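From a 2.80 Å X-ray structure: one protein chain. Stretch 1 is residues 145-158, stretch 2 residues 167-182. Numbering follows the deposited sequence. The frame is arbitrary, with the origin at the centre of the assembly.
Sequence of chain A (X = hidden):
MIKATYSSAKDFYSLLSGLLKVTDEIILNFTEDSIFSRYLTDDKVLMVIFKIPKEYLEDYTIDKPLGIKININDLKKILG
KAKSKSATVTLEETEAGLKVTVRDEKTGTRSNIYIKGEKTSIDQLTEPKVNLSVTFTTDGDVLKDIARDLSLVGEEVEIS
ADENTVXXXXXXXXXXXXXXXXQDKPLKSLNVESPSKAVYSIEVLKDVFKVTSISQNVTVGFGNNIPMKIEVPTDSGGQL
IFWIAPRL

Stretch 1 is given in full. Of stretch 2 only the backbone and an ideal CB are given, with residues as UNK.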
ATOM      1  N   ASP A 145      25.452  17.177  -4.505  1.00 31.48           N
ATOM      2  CA  ASP A 145      25.050  17.786  -5.770  1.00 33.59           C
ATOM      3  C   ASP A 145      26.202  17.771  -6.770  1.00 34.62           C
ATOM      4  O   ASP A 145      26.012  17.453  -7.944  1.00 36.12           O
ATOM      5  CB  ASP A 145      24.559  19.219  -5.550  1.00 33.30           C
ATOM      6  CG  ASP A 145      23.213  19.274  -4.852  1.00 39.00           C
ATOM      7  OD1 ASP A 145      22.467  18.273  -4.916  1.00 40.68           O
ATOM      8  OD2 ASP A 145      22.896  20.320  -4.244  1.00 38.67           O
ATOM      9  N   ILE A 146      27.395  18.115  -6.299  1.00 32.83           N
ATOM     10  CA  ILE A 146      28.589  18.096  -7.137  1.00 31.47           C
ATOM     11  C   ILE A 146      28.904  16.680  -7.610  1.00 33.36           C
ATOM     12  O   ILE A 146      29.390  16.480  -8.723  1.00 32.77           O
ATOM     13  CB  ILE A 146      29.807  18.675  -6.394  1.00 32.02           C
ATOM     14  CG1 ILE A 146      29.591  20.160  -6.099  1.00 32.12           C
ATOM     15  CG2 ILE A 146      31.075  18.474  -7.206  1.00 29.72           C
ATOM     16  CD1 ILE A 146      30.755  20.818  -5.397  1.00 30.17           C
ATOM     17  N   ALA A 147      28.622  15.697  -6.761  1.00 33.41           N
ATOM     18  CA  ALA A 147      28.826  14.300  -7.122  1.00 34.30           C
ATOM     19  C   ALA A 147      27.909  13.915  -8.279  1.00 35.91           C
ATOM     20  O   ALA A 147      28.317  13.210  -9.201  1.00 37.55           O
ATOM     21  CB  ALA A 147      28.583  13.400  -5.924  1.00 34.39           C
ATOM     22  N   ARG A 148      26.666  14.382  -8.221  1.00 34.69           N
ATOM     23  CA  ARG A 148      25.708  14.153  -9.294  1.00 35.94           C
ATOM     24  C   ARG A 148      26.196  14.791 -10.592  1.00 37.61           C
ATOM     25  O   ARG A 148      26.113  14.188 -11.663  1.00 37.12           O
ATOM     26  CB  ARG A 148      24.341  14.718  -8.915  1.00 35.56           C
ATOM     27  CG  ARG A 148      23.395  14.892 -10.089  1.00 40.06           C
ATOM     28  CD  ARG A 148      22.432  16.033  -9.827  1.00 39.81           C
ATOM     29  NE  ARG A 148      23.145  17.271  -9.525  1.00 36.32           N
ATOM     30  CZ  ARG A 148      22.582  18.346  -8.985  1.00 41.71           C
ATOM     31  NH1 ARG A 148      21.290  18.339  -8.682  1.00 43.35           N
ATOM     32  NH2 ARG A 148      23.310  19.427  -8.743  1.00 41.38           N
ATOM     33  N   ASP A 149      26.700  16.015 -10.491  1.00 35.15           N
ATOM     34  CA  ASP A 149      27.255  16.709 -11.645  1.00 33.97           C
ATOM     35  C   ASP A 149      28.384  15.894 -12.261  1.00 36.15           C
ATOM     36  O   ASP A 149      28.394  15.639 -13.463  1.00 37.96           O
ATOM     37  CB  ASP A 149      27.775  18.089 -11.244  1.00 33.01           C
ATOM     38  CG  ASP A 149      26.674  19.012 -10.765  1.00 34.94           C
ATOM     39  OD1 ASP A 149      25.487  18.659 -10.927  1.00 38.83           O
ATOM     40  OD2 ASP A 149      26.998  20.093 -10.231  1.00 32.31           O
ATOM     41  N   LEU A 150      29.331  15.485 -11.423  1.00 34.79           N
ATOM     42  CA  LEU A 150      30.492  14.730 -11.882  1.00 35.38           C
ATOM     43  C   LEU A 150      30.098  13.397 -12.514  1.00 39.21           C
ATOM     44  O   LEU A 150      30.755  12.925 -13.441  1.00 41.14           O
ATOM     45  CB  LEU A 150      31.471  14.500 -10.728  1.00 37.55           C
ATOM     46  CG  LEU A 150      32.096  15.768 -10.139  1.00 39.92           C
ATOM     47  CD1 LEU A 150      32.857  15.460  -8.859  1.00 32.86           C
ATOM     48  CD2 LEU A 150      32.997  16.451 -11.158  1.00 33.63           C
ATOM     49  N   SER A 151      29.021  12.797 -12.016  1.00 37.31           N
ATOM     50  CA  SER A 151      28.557  11.518 -12.543  1.00 41.68           C
ATOM     51  C   SER A 151      27.955  11.688 -13.934  1.00 40.14           C
ATOM     52  O   SER A 151      27.445  10.733 -14.523  1.00 39.70           O
ATOM     53  CB  SER A 151      27.533  10.880 -11.604  1.00 42.78           C
ATOM     54  OG  SER A 151      26.285  11.546 -11.682  1.00 47.58           O
ATOM     55  N   LEU A 152      28.016  12.908 -14.456  1.00 37.82           N
ATOM     56  CA  LEU A 152      27.496  13.194 -15.786  1.00 37.45           C
ATOM     57  C   LEU A 152      28.603  13.292 -16.829  1.00 37.08           C
ATOM     58  O   LEU A 152      28.474  12.757 -17.928  1.00 44.33           O
ATOM     59  CB  LEU A 152      26.676  14.486 -15.784  1.00 35.87           C
ATOM     60  CG  LEU A 152      25.282  14.424 -15.159  1.00 34.12           C
ATOM     61  CD1 LEU A 152      24.631  15.798 -15.176  1.00 33.55           C
ATOM     62  CD2 LEU A 152      24.420  13.410 -15.889  1.00 33.99           C
ATOM     63  N   VAL A 153      29.693  13.967 -16.481  1.00 36.74           N
ATOM     64  CA  VAL A 153      30.709  14.304 -17.472  1.00 41.09           C
ATOM     65  C   VAL A 153      32.010  13.501 -17.368  1.00 45.13           C
ATOM     66  O   VAL A 153      32.105  12.389 -17.886  1.00 48.08           O
ATOM     67  CB  VAL A 153      31.045  15.809 -17.437  1.00 37.42           C
ATOM     68  CG1 VAL A 153      31.748  16.218 -18.718  1.00 35.80           C
ATOM     69  CG2 VAL A 153      29.781  16.625 -17.242  1.00 36.39           C
ATOM     70  N   GLY A 154      33.002  14.073 -16.695  1.00 40.00           N
ATOM     71  CA  GLY A 154      34.372  13.592 -16.782  1.00 44.51           C
ATOM     72  C   GLY A 154      34.683  12.219 -16.222  1.00 45.94           C
ATOM     73  O   GLY A 154      33.788  11.428 -15.923  1.00 45.03           O
ATOM     74  N   GLU A 155      35.977  11.940 -16.090  1.00 47.57           N
ATOM     75  CA  GLU A 155      36.456  10.691 -15.510  1.00 50.35           C
ATOM     76  C   GLU A 155      37.488  10.993 -14.424  1.00 46.05           C
ATOM     77  O   GLU A 155      37.748  10.168 -13.548  1.00 46.24           O
ATOM     78  CB  GLU A 155      37.058   9.794 -16.594  1.00 60.22           C
ATOM     79  CG  GLU A 155      37.356   8.373 -16.137  1.00 69.56           C
ATOM     80  CD  GLU A 155      37.638   7.434 -17.298  1.00 82.17           C
ATOM     81  OE1 GLU A 155      37.445   7.849 -18.461  1.00 80.20           O
ATOM     82  OE2 GLU A 155      38.047   6.281 -17.047  1.00 85.38           O
ATOM     83  N   GLU A 156      38.067  12.189 -14.493  1.00 44.43           N
ATOM     84  CA  GLU A 156      38.975  12.680 -13.463  1.00 37.24           C
ATOM     85  C   GLU A 156      38.577  14.091 -13.052  1.00 37.96           C
ATOM     86  O   GLU A 156      38.357  14.952 -13.901  1.00 41.12           O
ATOM     87  CB  GLU A 156      40.415  12.696 -13.969  1.00 38.49           C
ATOM     88  CG  GLU A 156      41.026  11.331 -14.209  1.00 50.32           C
ATOM     89  CD  GLU A 156      42.482  11.423 -14.629  1.00 59.96           C
ATOM     90  OE1 GLU A 156      42.976  12.557 -14.809  1.00 53.81           O
ATOM     91  OE2 GLU A 156      43.130  10.364 -14.776  1.00 63.77           O
ATOM     92  N   VAL A 157      38.489  14.325 -11.748  1.00 38.92           N
ATOM     93  CA  VAL A 157      38.185  15.655 -11.238  1.00 34.34           C
ATOM     94  C   VAL A 157      39.464  16.395 -10.887  1.00 36.73           C
ATOM     95  O   VAL A 157      40.308  15.878 -10.155  1.00 39.61           O
ATOM     96  CB  VAL A 157      37.310  15.597  -9.975  1.00 35.43           C
ATOM     97  CG1 VAL A 157      37.012  17.001  -9.479  1.00 36.09           C
ATOM     98  CG2 VAL A 157      36.023  14.850 -10.253  1.00 40.44           C
ATOM     99  N   GLU A 158      39.610  17.606 -11.412  1.00 34.75           N
ATOM    100  CA  GLU A 158      40.726  18.459 -11.031  1.00 33.59           C
ATOM    101  C   GLU A 158      40.254  19.562 -10.096  1.00 32.35           C
ATOM    102  O   GLU A 158      39.587  20.506 -10.520  1.00 34.12           O
ATOM    103  CB  GLU A 158      41.403  19.066 -12.260  1.00 32.28           C
ATOM    104  CG  GLU A 158      42.426  20.138 -11.918  1.00 36.17           C
ATOM    105  CD  GLU A 158      43.192  20.628 -13.129  1.00 47.07           C
ATOM    106  OE1 GLU A 158      43.656  19.780 -13.924  1.00 49.61           O
ATOM    107  OE2 GLU A 158      43.336  21.860 -13.283  1.00 45.70           O
ATOM    108  N   UNK A 167      37.895  25.440  -7.254  1.00 32.42           N
ATOM    109  CA  UNK A 167      37.394  25.077  -8.574  1.00 29.93           C
ATOM    110  C   UNK A 167      37.512  23.581  -8.849  1.00 31.61           C
ATOM    111  O   UNK A 167      38.551  22.976  -8.598  1.00 32.49           O
ATOM    112  CB  UNK A 167      38.148  25.861  -9.650  1.00 29.93           C
ATOM    113  N   UNK A 168      36.438  22.990  -9.366  1.00 30.23           N
ATOM    114  CA  UNK A 168      36.459  21.591  -9.782  1.00 30.56           C
ATOM    115  C   UNK A 168      36.172  21.495 -11.278  1.00 33.26           C
ATOM    116  O   UNK A 168      35.258  22.146 -11.779  1.00 34.03           O
ATOM    117  CB  UNK A 168      35.443  20.771  -8.985  1.00 30.56           C
ATOM    118  N   UNK A 169      36.954  20.685 -11.986  1.00 33.87           N
ATOM    119  CA  UNK A 169      36.839  20.594 -13.440  1.00 30.04           C
ATOM    120  C   UNK A 169      36.970  19.169 -13.966  1.00 32.55           C
ATOM    121  O   UNK A 169      37.795  18.393 -13.487  1.00 36.70           O
ATOM    122  CB  UNK A 169      37.903  21.476 -14.097  1.00 30.04           C
ATOM    123  N   UNK A 170      36.155  18.838 -14.962  1.00 32.65           N
ATOM    124  CA  UNK A 170      36.249  17.551 -15.643  1.00 35.55           C
ATOM    125  C   UNK A 170      35.989  17.714 -17.136  1.00 36.98           C
ATOM    126  O   UNK A 170      35.387  18.698 -17.565  1.00 36.95           O
ATOM    127  CB  UNK A 170      35.262  16.550 -15.039  1.00 35.55           C
ATOM    128  N   UNK A 171      36.444  16.742 -17.920  1.00 39.87           N
ATOM    129  CA  UNK A 171      36.283  16.783 -19.367  1.00 40.73           C
ATOM    130  C   UNK A 171      36.167  15.375 -19.936  1.00 42.59           C
ATOM    131  O   UNK A 171      36.989  14.509 -19.639  1.00 41.70           O
ATOM    132  CB  UNK A 171      37.455  17.523 -20.016  1.00 40.73           C
ATOM    133  N   UNK A 172      35.147  15.147 -20.756  1.00 45.44           N
ATOM    134  CA  UNK A 172      34.968  13.849 -21.396  1.00 46.99           C
ATOM    135  C   UNK A 172      34.165  13.946 -22.687  1.00 45.64           C
ATOM    136  O   UNK A 172      33.074  14.515 -22.710  1.00 45.41           O
ATOM    137  CB  UNK A 172      34.279  12.882 -20.431  1.00 46.99           C
ATOM    138  N   UNK A 173      34.716  13.382 -23.759  1.00 48.08           N
ATOM    139  CA  UNK A 173      34.022  13.296 -25.041  1.00 46.82           C
ATOM    140  C   UNK A 173      33.471  14.641 -25.508  1.00 46.33           C
ATOM    141  O   UNK A 173      32.345  14.720 -26.001  1.00 46.91           O
ATOM    142  CB  UNK A 173      32.880  12.282 -24.944  1.00 46.82           C
ATOM    143  N   UNK A 174      34.268  15.693 -25.352  1.00 46.61           N
ATOM    144  CA  UNK A 174      33.878  17.014 -25.805  1.00 45.83           C
ATOM    145  C   UNK A 174      33.026  17.768 -24.805  1.00 41.09           C
ATOM    146  O   UNK A 174      32.821  18.974 -24.936  1.00 41.15           O
ATOM    147  CB  UNK A 174      33.123  16.901 -27.131  1.00 45.83           C
ATOM    148  N   UNK A 175      32.520  17.055 -23.804  1.00 40.49           N
ATOM    149  CA  UNK A 175      31.727  17.681 -22.753  1.00 37.83           C
ATOM    150  C   UNK A 175      32.610  18.177 -21.612  1.00 36.06           C
ATOM    151  O   UNK A 175      33.643  17.582 -21.306  1.00 38.14           O
ATOM    152  CB  UNK A 175      30.683  16.697 -22.220  1.00 37.83           C
ATOM    153  N   UNK A 176      32.197  19.278 -20.995  1.00 34.65           N
ATOM    154  CA  UNK A 176      32.999  19.929 -19.968  1.00 33.77           C
ATOM    155  C   UNK A 176      32.168  20.301 -18.747  1.00 32.84           C
ATOM    156  O   UNK A 176      31.001  20.667 -18.870  1.00 36.32           O
ATOM    157  CB  UNK A 176      33.671  21.179 -20.540  1.00 33.77           C
ATOM    158  N   UNK A 177      32.776  20.196 -17.570  1.00 33.08           N
ATOM    159  CA  UNK A 177      32.133  20.616 -16.331  1.00 31.01           C
ATOM    160  C   UNK A 177      33.094  21.436 -15.482  1.00 31.70           C
ATOM    161  O   UNK A 177      34.276  21.110 -15.379  1.00 30.94           O
ATOM    162  CB  UNK A 177      31.633  19.402 -15.545  1.00 31.01           C
ATOM    163  N   UNK A 178      32.581  22.500 -14.875  1.00 31.70           N
ATOM    164  CA  UNK A 178      33.392  23.353 -14.016  1.00 31.39           C
ATOM    165  C   UNK A 178      32.536  24.109 -13.006  1.00 34.94           C
ATOM    166  O   UNK A 178      31.818  25.043 -13.363  1.00 36.47           O
ATOM    167  CB  UNK A 178      34.197  24.341 -14.862  1.00 31.39           C
ATOM    168  N   UNK A 179      32.617  23.700 -11.743  1.00 34.96           N
ATOM    169  CA  UNK A 179      31.897  24.379 -10.671  1.00 34.35           C
ATOM    170  C   UNK A 179      32.841  25.242  -9.843  1.00 35.91           C
ATOM    171  O   UNK A 179      34.038  24.965  -9.758  1.00 36.76           O
ATOM    172  CB  UNK A 179      31.189  23.361  -9.774  1.00 34.35           C
ATOM    173  N   UNK A 180      32.294  26.290  -9.236  1.00 38.19           N
ATOM    174  CA  UNK A 180      33.088  27.207  -8.428  1.00 36.77           C
ATOM    175  C   UNK A 180      32.502  27.347  -7.031  1.00 38.92           C
ATOM    176  O   UNK A 180      31.328  27.681  -6.869  1.00 40.00           O
ATOM    177  CB  UNK A 180      33.175  28.577  -9.104  1.00 36.77           C
ATOM    178  N   UNK A 181      33.326  27.088  -6.024  1.00 38.30           N
ATOM    179  CA  UNK A 181      32.900  27.228  -4.639  1.00 34.99           C
ATOM    180  C   UNK A 181      33.623  28.399  -3.986  1.00 35.67           C
ATOM    181  O   UNK A 181      34.851  28.474  -4.010  1.00 39.12           O
ATOM    182  CB  UNK A 181      33.157  25.936  -3.860  1.00 34.99           C
ATOM    183  N   UNK A 182      32.855  29.318  -3.413  1.00 37.48           N
ATOM    184  CA  UNK A 182      33.419  30.501  -2.777  1.00 39.07           C
ATOM    185  C   UNK A 182      32.796  30.693  -1.401  1.00 41.15           C
ATOM    186  O   UNK A 182      31.835  30.011  -1.047  1.00 41.44           O
ATOM    187  CB  UNK A 182      33.201  31.742  -3.645  1.00 39.07           C
TER

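Stretch 2 is a hairpin, strand 167-172 and strand 175-182, laid against stretch 1.

Position 167 points sideways, with nothing of stretch 1 near its CB. Many residues would do; it is Thr-167.

At 168 the CB lies 4.1 Å from Val-157 CG1, and Ile-146 is also near. An apolar chain suits. Leu-168 puts CD2 4.0 Å from Ile-146 CG2.

Position 169 pairs with Glu-158 in an antiparallel bridge. Its N donates to Glu-158 O (3.0 Å), and its O accepts from Glu-158 N (2.9 Å). These are backbone bonds, so many side chains would do. It is Ser-169, on the same sheet face as Glu-158.

The CB of 170 points toward stretch 1, 3.5 Å from Gly-154 CA. A CB on Gly-154 would clash here. Space is short, the Gly-154 amide offers a donor, and Leu-150 and Val-157 offer methyls. A small residue fits, branched Val or Thr included. In Thr-170, OG1 accepts a weak hydrogen bond from Gly-154 N (3.4 Å), and CG2 lies 3.5 Å from Leu-150 CD2.

Position 171 points away and would tolerate most polar residues. It is Glu-171.

The CB of 172 points toward stretch 1, 3.4 Å from Val-153 O. Polar chains, long ones included, could follow the loop. Glu-172 brings OE2 2.7 Å from Val-153 O.

Positions 173 and 174 are the middle of a type I' turn. Both have positive phi, so Asn, Asp or Gly would be usual at the first. It is Ala-173. At 174 a CB would jam against the preceding carbonyl, which calls for glycine: Gly-174.

At 175 the CB faces Val-153 CG1 (3.7 Å), and Leu-152 O offers an acceptor farther out. A long chain with a donor suits. Arg-175 hydrogen-bonds from NH1 to Leu-152 O (2.8 Å), which lies at the guanidinium edge. Arg-175 NH2 also forms a salt bridge with Glu-172 OE2 (3.4 Å).

The CB of 177 points toward stretch 1, 3.7 Å from Val-153 CG2. Leu-150 lies beyond, and Asp-149 offers a carboxylate. A large apolar or aromatic residue fits, ideally with a polar tip. Tyr-177 sets CE2 3.8 Å from Leu-150 CD2 and OH 2.9 Å from Asp-149 OD2.

Position 179 faces Ile-146, 5.1 Å from CB to CD1. Small or medium residues suit. Ser-179 OG gives a weak hydrogen bond to Tyr-177 OH (3.1 Å).

Position 181 points toward stretch 1, and an apolar chain could reach Ile-146. Leu-181 CD1 does, 3.8 Å from Ile-146 CD1.

Positions 176, 178 and 180 point away and 182 is out of reach, so many residues would do: Thr-176, Lys-178, Leu-180 and Lys-182.

Stretch 2 167-182: TLSTEEAGRTYKSLLK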
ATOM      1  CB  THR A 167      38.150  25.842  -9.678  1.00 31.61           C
ATOM      2  OG1 THR A 167      37.988  27.254  -9.484  1.00 33.29           O
ATOM      3  CG2 THR A 167      37.630  25.459 -11.051  1.00 35.80           C
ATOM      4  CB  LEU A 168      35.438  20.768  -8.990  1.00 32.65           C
ATOM      5  CG  LEU A 168      35.650  20.642  -7.479  1.00 31.20           C
ATOM      6  CD1 LEU A 168      35.193  21.900  -6.756  1.00 31.03           C
ATOM      7  CD2 LEU A 168      34.917  19.428  -6.937  1.00 25.54           C
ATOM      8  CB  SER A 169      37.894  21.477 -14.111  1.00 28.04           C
ATOM      9  OG  SER A 169      37.701  22.842 -13.790  1.00 35.89           O
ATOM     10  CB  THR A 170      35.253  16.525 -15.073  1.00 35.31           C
ATOM     11  OG1 THR A 170      33.914  17.013 -15.230  1.00 36.47           O
ATOM     12  CG2 THR A 170      35.527  16.278 -13.604  1.00 40.00           C
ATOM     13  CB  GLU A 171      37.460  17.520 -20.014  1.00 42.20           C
ATOM     14  CG  GLU A 171      37.352  17.691 -21.528  1.00 57.64           C
ATOM     15  CD  GLU A 171      37.687  16.421 -22.298  1.00 64.12           C
ATOM     16  OE1 GLU A 171      38.569  15.662 -21.841  1.00 60.99           O
ATOM     17  OE2 GLU A 171      37.073  16.189 -23.364  1.00 54.22           O
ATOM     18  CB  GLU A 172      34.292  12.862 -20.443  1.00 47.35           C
ATOM     19  CG  GLU A 172      34.149  11.462 -21.021  1.00 49.63           C
ATOM     20  CD  GLU A 172      33.340  10.539 -20.134  1.00 54.16           C
ATOM     21  OE1 GLU A 172      33.926   9.591 -19.568  1.00 65.60           O
ATOM     22  OE2 GLU A 172      32.118  10.759 -20.002  1.00 51.60           O
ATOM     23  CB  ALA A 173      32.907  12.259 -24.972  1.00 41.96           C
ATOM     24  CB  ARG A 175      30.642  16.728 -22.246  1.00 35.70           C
ATOM     25  CG  ARG A 175      29.490  16.559 -23.226  1.00 37.99           C
ATOM     26  CD  ARG A 175      28.403  15.644 -22.693  1.00 37.90           C
ATOM     27  NE  ARG A 175      28.863  14.267 -22.552  1.00 40.45           N
ATOM     28  CZ  ARG A 175      28.997  13.643 -21.387  1.00 46.00           C
ATOM     29  NH1 ARG A 175      28.698  14.272 -20.259  1.00 44.76           N
ATOM     30  NH2 ARG A 175      29.425  12.387 -21.350  1.00 47.07           N
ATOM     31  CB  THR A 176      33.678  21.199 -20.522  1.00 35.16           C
ATOM     32  OG1 THR A 176      35.053  20.920 -20.809  1.00 37.45           O
ATOM     33  CG2 THR A 176      33.597  22.340 -19.516  1.00 34.06           C
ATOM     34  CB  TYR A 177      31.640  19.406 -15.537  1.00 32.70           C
ATOM     35  CG  TYR A 177      31.160  19.749 -14.143  1.00 32.65           C
ATOM     36  CD1 TYR A 177      29.894  20.279 -13.934  1.00 33.15           C
ATOM     37  CD2 TYR A 177      31.971  19.542 -13.036  1.00 32.81           C
ATOM     38  CE1 TYR A 177      29.451  20.593 -12.664  1.00 31.69           C
ATOM     39  CE2 TYR A 177      31.536  19.852 -11.763  1.00 33.44           C
ATOM     40  CZ  TYR A 177      30.275  20.376 -11.583  1.00 34.07           C
ATOM     41  OH  TYR A 177      29.836  20.687 -10.314  1.00 35.37           O
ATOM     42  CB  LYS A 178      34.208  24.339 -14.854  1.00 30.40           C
ATOM     43  CG  LYS A 178      35.123  25.235 -14.035  1.00 37.20           C
ATOM     44  CD  LYS A 178      35.877  26.216 -14.920  1.00 44.86           C
ATOM     45  CE  LYS A 178      36.717  25.491 -15.961  1.00 51.72           C
ATOM     46  NZ  LYS A 178      37.406  26.441 -16.880  1.00 59.19           N
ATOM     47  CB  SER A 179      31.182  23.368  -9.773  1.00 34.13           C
ATOM     48  OG  SER A 179      32.095  22.436  -9.220  1.00 35.42           O
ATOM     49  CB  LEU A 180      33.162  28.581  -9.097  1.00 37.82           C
ATOM     50  CG  LEU A 180      33.661  28.606 -10.542  1.00 42.48           C
ATOM     51  CD1 LEU A 180      33.577  30.012 -11.116  1.00 48.20           C
ATOM     52  CD2 LEU A 180      35.081  28.069 -10.631  1.00 38.69           C
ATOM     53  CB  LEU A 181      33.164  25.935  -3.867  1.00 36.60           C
ATOM     54  CG  LEU A 181      32.631  24.658  -4.519  1.00 35.48           C
ATOM     55  CD1 LEU A 181      32.864  23.452  -3.623  1.00 30.95           C
ATOM     56  CD2 LEU A 181      31.154  24.799  -4.848  1.00 37.57           C
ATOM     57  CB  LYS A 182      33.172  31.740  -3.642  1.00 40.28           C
ATOM     58  CG  LYS A 182      33.411  31.510  -5.128  1.00 46.91           C
ATOM     59  CD  LYS A 182      33.160  32.765  -5.951  1.00 53.23           C
ATOM     60  CE  LYS A 182      34.270  33.788  -5.763  1.00 63.41           C
ATOM     61  NZ  LYS A 182      34.170  34.908  -6.743  1.00 64.21           N
TER
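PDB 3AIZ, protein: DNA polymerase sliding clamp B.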